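Local coordinates for protein transcriptional regulator, LacI family (Arthrobacter sp., PDB 4RKQ) that regulates transcription as a LacI-family protein, probably as a dimer whose periplasmic-binding-protein-like core senses a sugar or related effector, at the interface of chains A and B. Sequence-based numbering; all coordinates share one arbitrary frame. Chains: chain A/B, Transcriptional regulator, LacI family.

Contact 1: the interface of chains A and B. Residues chain A 49-51, 58, 66, 70; chain B 47-49.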
loop_
_atom_site.group_PDB
_atom_site.type_symbol
_atom_site.label_atom_id
_atom_site.label_comp_id
_atom_site.label_asym_id
_atom_site.label_seq_id
_atom_site.Cartn_x
_atom_site.Cartn_y
_atom_site.Cartn_z
ATOM N N VAL A 49 2.101 9.632 14.346
ATOM C CA VAL A 49 3.011 9.973 13.244
ATOM C C VAL A 49 3.762 8.701 12.773
ATOM O O VAL A 49 4.203 7.868 13.587
ATOM C CB VAL A 49 4.040 11.032 13.629
ATOM C CG1 VAL A 49 3.363 12.404 13.675
ATOM C CG2 VAL A 49 4.696 10.700 14.959
ATOM N N VAL A 50 3.899 8.570 11.454
ATOM C CA VAL A 50 4.528 7.404 10.852
ATOM C C VAL A 50 5.911 7.804 10.337
ATOM O O VAL A 50 6.029 8.863 9.712
ATOM C CB VAL A 50 3.656 6.868 9.693
ATOM C CG1 VAL A 50 4.379 5.747 8.974
ATOM C CG2 VAL A 50 2.332 6.363 10.255
ATOM N N ASP A 51 6.932 7.014 10.660
ATOM C CA ASP A 51 8.271 7.170 10.053
ATOM C C ASP A 51 8.535 5.899 9.202
ATOM O O ASP A 51 8.688 4.784 9.767
ATOM C CB ASP A 51 9.318 7.285 11.131
ATOM C CG ASP A 51 10.739 7.544 10.584
ATOM O OD1 ASP A 51 11.034 7.272 9.400
ATOM O OD2 ASP A 51 11.575 8.000 11.384
ATOM N N ARG A 58 18.704 4.130 6.519
ATOM C CA ARG A 58 18.247 4.268 7.918
ATOM C C ARG A 58 17.796 2.907 8.511
ATOM O O ARG A 58 17.389 2.007 7.791
ATOM C CB ARG A 58 17.172 5.335 8.021
ATOM C CG ARG A 58 17.617 6.753 7.739
ATOM C CD ARG A 58 16.470 7.754 7.794
ATOM N NE ARG A 58 15.935 7.947 9.163
ATOM C CZ ARG A 58 14.666 7.849 9.530
ATOM N NH1 ARG A 58 13.718 7.587 8.647
ATOM N NH2 ARG A 58 14.325 8.111 10.788
ATOM N N HIS A 66 14.487 9.365 16.016
ATOM C CA HIS A 66 13.742 10.476 15.426
ATOM C C HIS A 66 12.387 10.711 16.120
ATOM O O HIS A 66 12.040 11.818 16.499
ATOM C CB HIS A 66 13.567 10.158 13.944
ATOM C CG HIS A 66 12.582 11.004 13.222
ATOM N ND1 HIS A 66 11.725 10.485 12.281
ATOM C CD2 HIS A 66 12.374 12.341 13.223
ATOM C CE1 HIS A 66 11.007 11.464 11.750
ATOM N NE2 HIS A 66 11.371 12.596 12.317
ATOM N N GLN A 70 9.003 13.371 20.132
ATOM C CA GLN A 70 7.672 13.846 19.813
ATOM C C GLN A 70 6.577 12.837 20.103
ATOM O O GLN A 70 5.438 13.051 19.737
ATOM C CB GLN A 70 7.603 14.400 18.390
ATOM C CG GLN A 70 7.867 13.444 17.297
ATOM C CD GLN A 70 7.713 14.104 15.924
ATOM O OE1 GLN A 70 6.616 14.457 15.483
ATOM N NE2 GLN A 70 8.823 14.283 15.251
ATOM N N HIS B 47 14.183 14.988 7.846
ATOM C CA HIS B 47 13.320 14.028 8.522
ATOM C C HIS B 47 11.929 14.238 7.940
ATOM O O HIS B 47 11.580 15.352 7.554
ATOM C CB HIS B 47 13.320 14.272 10.039
ATOM C CG HIS B 47 14.394 13.513 10.771
ATOM N ND1 HIS B 47 15.065 14.026 11.861
ATOM C CD2 HIS B 47 14.918 12.276 10.555
ATOM C CE1 HIS B 47 15.956 13.146 12.281
ATOM N NE2 HIS B 47 15.885 12.075 11.508
ATOM N N VAL B 48 11.161 13.159 7.852
ATOM C CA VAL B 48 9.791 13.216 7.393
ATOM C C VAL B 48 8.905 12.456 8.394
ATOM O O VAL B 48 9.273 11.390 8.892
ATOM C CB VAL B 48 9.630 12.620 5.985
ATOM C CG1 VAL B 48 8.243 12.848 5.441
ATOM C CG2 VAL B 48 10.697 13.151 5.045
ATOM N N VAL B 49 7.772 13.078 8.711
ATOM C CA VAL B 49 6.702 12.414 9.437
ATOM C C VAL B 49 5.457 12.444 8.597
ATOM O O VAL B 49 5.105 13.496 8.028
ATOM C CB VAL B 49 6.419 13.021 10.819
ATOM C CG1 VAL B 49 7.539 12.657 11.798
ATOM C CG2 VAL B 49 6.258 14.518 10.781
HETATM O O HOH W 1 16.887 9.496 11.591
HETATM O O HOH W 2 10.352 9.052 7.521
#

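Contact 2: the interface of chains A and B. Residues chain A 175, 204, 208, 231, 235; chain B 231, 234.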
loop_
_atom_site.group_PDB
_atom_site.type_symbol
_atom_site.label_atom_id
_atom_site.label_comp_id
_atom_site.label_asym_id
_atom_site.label_seq_id
_atom_site.Cartn_x
_atom_site.Cartn_y
_atom_site.Cartn_z
ATOM N N ALA A 175 7.801 -8.547 -5.527
ATOM C CA ALA A 175 7.020 -9.347 -6.480
ATOM C C ALA A 175 7.864 -9.716 -7.686
ATOM O O ALA A 175 7.809 -10.842 -8.146
ATOM C CB ALA A 175 5.759 -8.605 -6.899
ATOM N N ALA A 204 2.271 -12.890 -5.185
ATOM C CA ALA A 204 1.771 -12.243 -6.399
ATOM C C ALA A 204 2.756 -12.443 -7.518
ATOM O O ALA A 204 2.377 -12.631 -8.672
ATOM C CB ALA A 204 1.517 -10.765 -6.154
ATOM N N LYS A 208 2.354 -14.774 -11.251
ATOM C CA LYS A 208 2.782 -14.280 -12.563
ATOM C C LYS A 208 3.759 -15.248 -13.254
ATOM O O LYS A 208 3.705 -15.455 -14.469
ATOM C CB LYS A 208 3.425 -12.880 -12.426
ATOM C CG LYS A 208 3.148 -11.917 -13.569
ATOM C CD LYS A 208 2.117 -10.851 -13.191
ATOM C CE LYS A 208 0.682 -11.375 -13.172
ATOM N NZ LYS A 208 -0.198 -10.819 -14.239
ATOM N N LEU A 231 -4.764 -6.684 -1.547
ATOM C CA LEU A 231 -4.341 -7.048 -2.913
ATOM C C LEU A 231 -4.746 -8.511 -3.296
ATOM O O LEU A 231 -4.989 -8.823 -4.464
ATOM C CB LEU A 231 -2.813 -6.930 -2.970
ATOM C CG LEU A 231 -2.029 -6.748 -4.263
ATOM C CD1 LEU A 231 -0.558 -6.998 -4.012
ATOM C CD2 LEU A 231 -2.491 -7.645 -5.372
ATOM N N LEU A 235 -6.056 -9.936 -7.187
ATOM C CA LEU A 235 -5.338 -10.840 -8.069
ATOM C C LEU A 235 -6.284 -11.840 -8.736
ATOM O O LEU A 235 -7.381 -12.097 -8.243
ATOM C CB LEU A 235 -4.284 -11.612 -7.307
ATOM C CG LEU A 235 -3.230 -10.750 -6.599
ATOM C CD1 LEU A 235 -2.298 -11.591 -5.754
ATOM C CD2 LEU A 235 -2.414 -9.938 -7.572
ATOM N N LEU B 231 0.783 -2.177 -8.309
ATOM C CA LEU B 231 -0.274 -3.204 -8.340
ATOM C C LEU B 231 -0.722 -3.564 -9.755
ATOM O O LEU B 231 -1.055 -4.715 -10.042
ATOM C CB LEU B 231 -1.443 -2.640 -7.494
ATOM C CG LEU B 231 -2.816 -3.221 -7.342
ATOM C CD1 LEU B 231 -3.634 -2.839 -8.556
ATOM C CD2 LEU B 231 -2.721 -4.720 -7.159
ATOM N N LEU B 234 0.661 -6.583 -11.467
ATOM C CA LEU B 234 0.428 -7.866 -10.824
ATOM C C LEU B 234 -0.927 -8.388 -11.049
ATOM O O LEU B 234 -1.202 -9.552 -10.735
ATOM C CB LEU B 234 0.662 -7.735 -9.327
ATOM C CG LEU B 234 2.099 -7.290 -8.968
ATOM C CD1 LEU B 234 2.185 -7.070 -7.462
ATOM C CD2 LEU B 234 3.166 -8.247 -9.447
HETATM O O HOH W 3 0.021 -12.011 -9.813
#

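Contact 3: the interface of chains A and B. Residues chain A 25-26, 52, 55; chain B 31, 35.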
loop_
_atom_site.group_PDB
_atom_site.type_symbol
_atom_site.label_atom_id
_atom_site.label_comp_id
_atom_site.label_asym_id
_atom_site.label_seq_id
_atom_site.Cartn_x
_atom_site.Cartn_y
_atom_site.Cartn_z
ATOM N N LEU A 25 7.065 1.347 2.753
ATOM C CA LEU A 25 5.658 1.511 2.366
ATOM C C LEU A 25 5.379 0.852 1.003
ATOM O O LEU A 25 4.317 0.986 0.440
ATOM C CB LEU A 25 5.334 2.992 2.273
ATOM C CG LEU A 25 5.159 3.751 3.606
ATOM C CD1 LEU A 25 5.229 5.249 3.397
ATOM C CD2 LEU A 25 3.845 3.360 4.234
ATOM N N THR A 26 6.338 0.087 0.524
ATOM C CA THR A 26 6.231 -0.583 -0.768
ATOM C C THR A 26 5.787 -2.034 -0.691
ATOM O O THR A 26 5.365 -2.589 -1.701
ATOM C CB THR A 26 7.591 -0.509 -1.536
ATOM O OG1 THR A 26 8.622 -1.127 -0.759
ATOM C CG2 THR A 26 7.966 0.957 -1.811
ATOM N N ASP A 52 8.571 6.095 7.875
ATOM C CA ASP A 52 8.930 5.069 6.909
ATOM C C ASP A 52 10.446 5.182 6.811
ATOM O O ASP A 52 10.956 6.173 6.221
ATOM C CB ASP A 52 8.287 5.335 5.553
ATOM C CG ASP A 52 8.915 4.546 4.418
ATOM O OD1 ASP A 52 9.699 3.601 4.660
ATOM O OD2 ASP A 52 8.659 4.929 3.257
ATOM N N HIS A 55 14.738 4.089 3.722
ATOM C CA HIS A 55 15.440 5.044 2.837
ATOM C C HIS A 55 16.734 5.493 3.441
ATOM O O HIS A 55 16.880 5.567 4.656
ATOM C CB HIS A 55 14.584 6.291 2.617
ATOM C CG HIS A 55 13.205 5.971 2.164
ATOM N ND1 HIS A 55 12.887 5.752 0.848
ATOM C CD2 HIS A 55 12.074 5.737 2.868
ATOM C CE1 HIS A 55 11.600 5.462 0.748
ATOM N NE2 HIS A 55 11.092 5.421 1.963
ATOM N N PRO B 31 0.649 5.455 -0.350
ATOM C CA PRO B 31 1.942 4.961 0.081
ATOM C C PRO B 31 3.049 4.994 -0.996
ATOM O O PRO B 31 4.185 5.205 -0.638
ATOM C CB PRO B 31 1.666 3.526 0.552
ATOM C CG PRO B 31 0.297 3.212 0.190
ATOM C CD PRO B 31 -0.431 4.463 -0.151
ATOM N N SER B 35 6.326 7.200 -0.196
ATOM C CA SER B 35 7.611 6.569 -0.272
ATOM C C SER B 35 8.569 7.354 -1.170
ATOM O O SER B 35 9.757 7.504 -0.843
ATOM C CB SER B 35 7.458 5.131 -0.736
ATOM O OG SER B 35 8.695 4.473 -0.869
HETATM O O HOH W 4 8.911 2.979 1.363
#

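Contact 4: the interface of chains A and B. Residues chain A 233-236, 238; chain B 208, 235-236.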
loop_
_atom_site.group_PDB
_atom_site.type_symbol
_atom_site.label_atom_id
_atom_site.label_comp_id
_atom_site.label_asym_id
_atom_site.label_seq_id
_atom_site.Cartn_x
_atom_site.Cartn_y
_atom_site.Cartn_z
ATOM N N GLU A 233 -7.363 -10.114 -2.860
ATOM C CA GLU A 233 -8.710 -10.226 -3.395
ATOM C C GLU A 233 -8.806 -9.689 -4.811
ATOM O O GLU A 233 -9.792 -9.920 -5.474
ATOM C CB GLU A 233 -9.695 -9.486 -2.484
ATOM C CG GLU A 233 -9.911 -10.205 -1.157
ATOM C CD GLU A 233 -10.840 -9.475 -0.191
ATOM O OE1 GLU A 233 -11.602 -8.575 -0.611
ATOM O OE2 GLU A 233 -10.805 -9.816 1.006
ATOM N N LEU A 234 -7.783 -8.955 -5.259
ATOM C CA LEU A 234 -7.775 -8.324 -6.588
ATOM C C LEU A 234 -6.987 -9.105 -7.634
ATOM O O LEU A 234 -7.182 -8.915 -8.820
ATOM C CB LEU A 234 -7.202 -6.903 -6.489
ATOM C CG LEU A 234 -7.963 -6.033 -5.454
ATOM C CD1 LEU A 234 -7.395 -4.636 -5.413
ATOM C CD2 LEU A 234 -9.445 -5.973 -5.754
ATOM N N LEU A 235 -6.056 -9.936 -7.187
ATOM C CA LEU A 235 -5.338 -10.840 -8.069
ATOM C C LEU A 235 -6.284 -11.840 -8.736
ATOM O O LEU A 235 -7.381 -12.097 -8.243
ATOM C CB LEU A 235 -4.284 -11.612 -7.307
ATOM C CG LEU A 235 -3.230 -10.750 -6.599
ATOM C CD1 LEU A 235 -2.298 -11.591 -5.754
ATOM C CD2 LEU A 235 -2.414 -9.938 -7.572
ATOM N N SER A 236 -5.848 -12.356 -9.875
ATOM C CA SER A 236 -6.540 -13.449 -10.549
ATOM C C SER A 236 -5.537 -14.555 -10.851
ATOM O O SER A 236 -4.606 -14.339 -11.621
ATOM C CB SER A 236 -7.188 -12.954 -11.841
ATOM O OG SER A 236 -8.121 -13.902 -12.312
ATOM N N GLN A 238 -7.608 -15.150 -7.182
ATOM C CA GLN A 238 -7.511 -14.555 -5.878
ATOM C C GLN A 238 -6.702 -15.475 -4.971
ATOM O O GLN A 238 -6.834 -16.703 -5.006
ATOM C CB GLN A 238 -8.884 -14.305 -5.307
ATOM C CG GLN A 238 -9.702 -13.297 -6.084
ATOM C CD GLN A 238 -11.036 -13.055 -5.406
ATOM O OE1 GLN A 238 -12.066 -12.890 -6.047
ATOM N NE2 GLN A 238 -11.016 -13.054 -4.111
ATOM N N LYS B 208 -12.395 -7.190 -12.081
ATOM C CA LYS B 208 -12.983 -8.304 -11.357
ATOM C C LYS B 208 -14.456 -8.474 -11.708
ATOM O O LYS B 208 -14.933 -9.595 -11.812
ATOM C CB LYS B 208 -12.839 -8.075 -9.838
ATOM C CG LYS B 208 -12.554 -9.311 -9.032
ATOM C CD LYS B 208 -11.381 -10.016 -9.675
ATOM C CE LYS B 208 -10.452 -10.664 -8.689
ATOM N NZ LYS B 208 -9.735 -11.692 -9.456
ATOM N N LEU B 235 -1.819 -7.540 -11.547
ATOM C CA LEU B 235 -3.130 -8.022 -11.943
ATOM C C LEU B 235 -3.049 -8.889 -13.193
ATOM O O LEU B 235 -2.074 -8.835 -13.948
ATOM C CB LEU B 235 -4.080 -6.842 -12.222
ATOM C CG LEU B 235 -4.241 -5.819 -11.085
ATOM C CD1 LEU B 235 -5.187 -4.684 -11.439
ATOM C CD2 LEU B 235 -4.690 -6.461 -9.802
ATOM N N SER B 236 -4.121 -9.642 -13.421
ATOM C CA SER B 236 -4.262 -10.431 -14.614
ATOM C C SER B 236 -5.680 -10.238 -15.142
ATOM O O SER B 236 -6.642 -10.610 -14.484
ATOM C CB SER B 236 -4.009 -11.901 -14.297
ATOM O OG SER B 236 -3.893 -12.638 -15.496
HETATM O O HOH W 5 -6.474 -9.587 -11.482
HETATM O O HOH W 6 -11.913 -13.467 -8.838
#

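Contact 1: the interface of chains A and B
Strand 47-52 of chain B meets the end of helix 60-67 of chain A in the periplasmic-binding-protein-like core of a LacI-family regulator, and two histidines stack there. The rings of A:His66 and B:His47 lie nearly parallel, planes 17° apart and centroids 3.9 Å apart, offset toward the rims. B:His47 is poorly ordered, though. A:His66 has CG anti to its backbone N (chi1 167°), which lays its ring over that of B:His47. ND1 gives an almost straight bond of 2.6 Å to the carboxylate OD2 of A:Asp51, in the imidazole plane but from above the carboxylate plane. That carboxylate is also gripped end-on by A:Arg58: NH2 donates to the syn lone pair of OD2 at 2.8 Å, and NH1 to that of OD1. The guanidinium meets the carboxylate edge to edge, in its own plane, as a salt bridge with two bonds, and A:Asp51 fixes the turn of the histidine ring. Water 1 joins B:His47 NE2, at 2.8 Å, to NE and NH2 of A:Arg58, while water 2 joins A:Asp51 OD1 to the carbonyl of B:Val48. CE1 of A:His66 also touches the CG1 methyl of B:Val49 at 3.7 Å. An alanine in place of A:His66 would probably leave B:His47 without its stacking partner and A:Asp51 OD2 without one donor. Both chains use strand 47-52 here, with the A:Val49 and B:Val49 CB atoms 4.2 Å apart close to the two-fold axis.

Contact 2: the interface of chains A and B
With CG anti to the carbonyl carbon (chi1 -60°), B:Leu234 carries its forked end to A:Ala175 and A:Ala204, CD1 reaching both and CD2 the former, a leucine knob on the dimer face of this LacI-family core. CD2 rests on the CB methyl of A:Ala175 at 3.7 Å, at the start of helix 175-188. The other branch, CD1, reaches the CB of A:Ala204 at 4.0 Å, on helix 200-212. Two short side chains thus let the leucine tip come close to both helices. B:Leu234 follows the 3-10 turn 230-233, and its backbone carbonyl works as well as its side chain: the O meets the CD2 methyl of A:Leu235 at 3.4 Å, a van der Waals contact. The same O is joined by water 3, at 2.9 Å, to the carbonyl O of A:Ala204, which lies 2.7 Å from that water. Both are carbonyl acceptors, so the water can donate to each. The aliphatic part of A:Lys208 passes by this carbonyl, CE to O of B:Leu234 at 3.6 Å, but that lysine is poorly ordered. Closer to the two-fold axis, A:Leu231 and B:Leu231 slide past each other, both with CG anti to the backbone N (chi1 -158° and 172°). Their CD2 methyls come to 3.4 Å alongside each other, tighter than usual, though A:Leu231 is itself poorly ordered and the close fit should be read with caution.

Contact 3: the interface of chains A and B
Water 4 sits between the chains of this LacI-family dimer, where the hydroxyl OG of B:Ser35 and the carboxylate OD2 of A:Asp52 each hold it at 2.7 Å. The backbone N of A:Leu25 is a further partner, 2.8 Å from the same water. B:Ser35 comes from helix 29-43, and its OG stands anti to the backbone N (chi1 178°), which points the hydroxyl toward chain A and the water. A:Asp52 ends strand 47-52. Its OD2 also accepts from A:His55 NE2 at 2.8 Å, the donor lying in its own ring plane but meeting the oxygen from above the plane of the carboxylate. This bond limits how the imidazole can turn and presents its CE1 edge to chain B. CE1 lies 3.2 Å from the backbone O of B:Ser35, a C-H that may be polarised, close to a helix carbonyl, and B:Ser35 OG is at the same edge, in the ring plane. From the other flank the CG2 methyl of A:Thr26 touches B:Ser35 OG at 3.7 Å. One helical turn earlier, B:Pro31 sets its ring carbon CB against the backbone O of A:Leu25, also at 3.7 Å. The CB of A:Leu25 packs beside that proline ring, 4.1 Å from the CB of B:Pro31.

Contact 4: the interface of chains A and B
Beyond the 3-10 turn 230-233 of chain A, the backbone passes from a turn at A:Leu234 to an extended course at A:Leu235 (phi/psi -62/156°), directing the carbonyl of A:Leu235 toward B:Lys208 in this dimer interface of the LacI-family core. B:Lys208, on helix 200-213, bends at chi2 and chi3 to bring its side-chain amine nitrogen NZ to that oxygen. NZ donates to A:Leu235 O at 2.7 Å from above the carbonyl plane, 46° out of it and off the lone pairs. Just before NZ, CE lies 3.4 Å from the backbone O of A:Glu233, so two backbone oxygens lie near the end of the chain, which would probably suit a positive charge. Water 6 links NZ, at 2.9 Å, to the amide oxygen OE1 of A:Gln238. The glutamine chain runs obliquely across the lysine, its CG 3.8 Å from CE. A methionine in place of B:Lys208 would probably leave the carbonyl of A:Leu235 without its cross-chain donor and water 6 without its link to chain B. Toward the two-fold axis, B:Leu235 lays its CD2 methyl against the O of A:Leu234, and the A:Ser236 and B:Ser236 segments pass close to each other, the CB of A:Ser236 being 3.6 Å from the O of B:Ser236. Water 5 bridges the chains there, accepting a nearly straight bond from B:Ser236 N and lying 2.8 Å from A:Leu234 O.

Contacts 2 and 4 form one neighbourhood: their C-alpha centres are about 8 Å apart, they share A:Leu235, and both use the segment after the 3-10 turn 230-233 against helix 200-212 or its partner-chain counterpart. Contacts 1 and 3, about 12 Å apart, both draw on strand 47-52 of chain A. The two groups are well separated, contact 1 lying about 34 Å from contact 4, while contact 3 is about 18 Å from contact 2. The chains are thus joined at two levels along the two-fold axis, consistent with the side-by-side dimers of the LacI family; the structure alone does not show how signals pass between them.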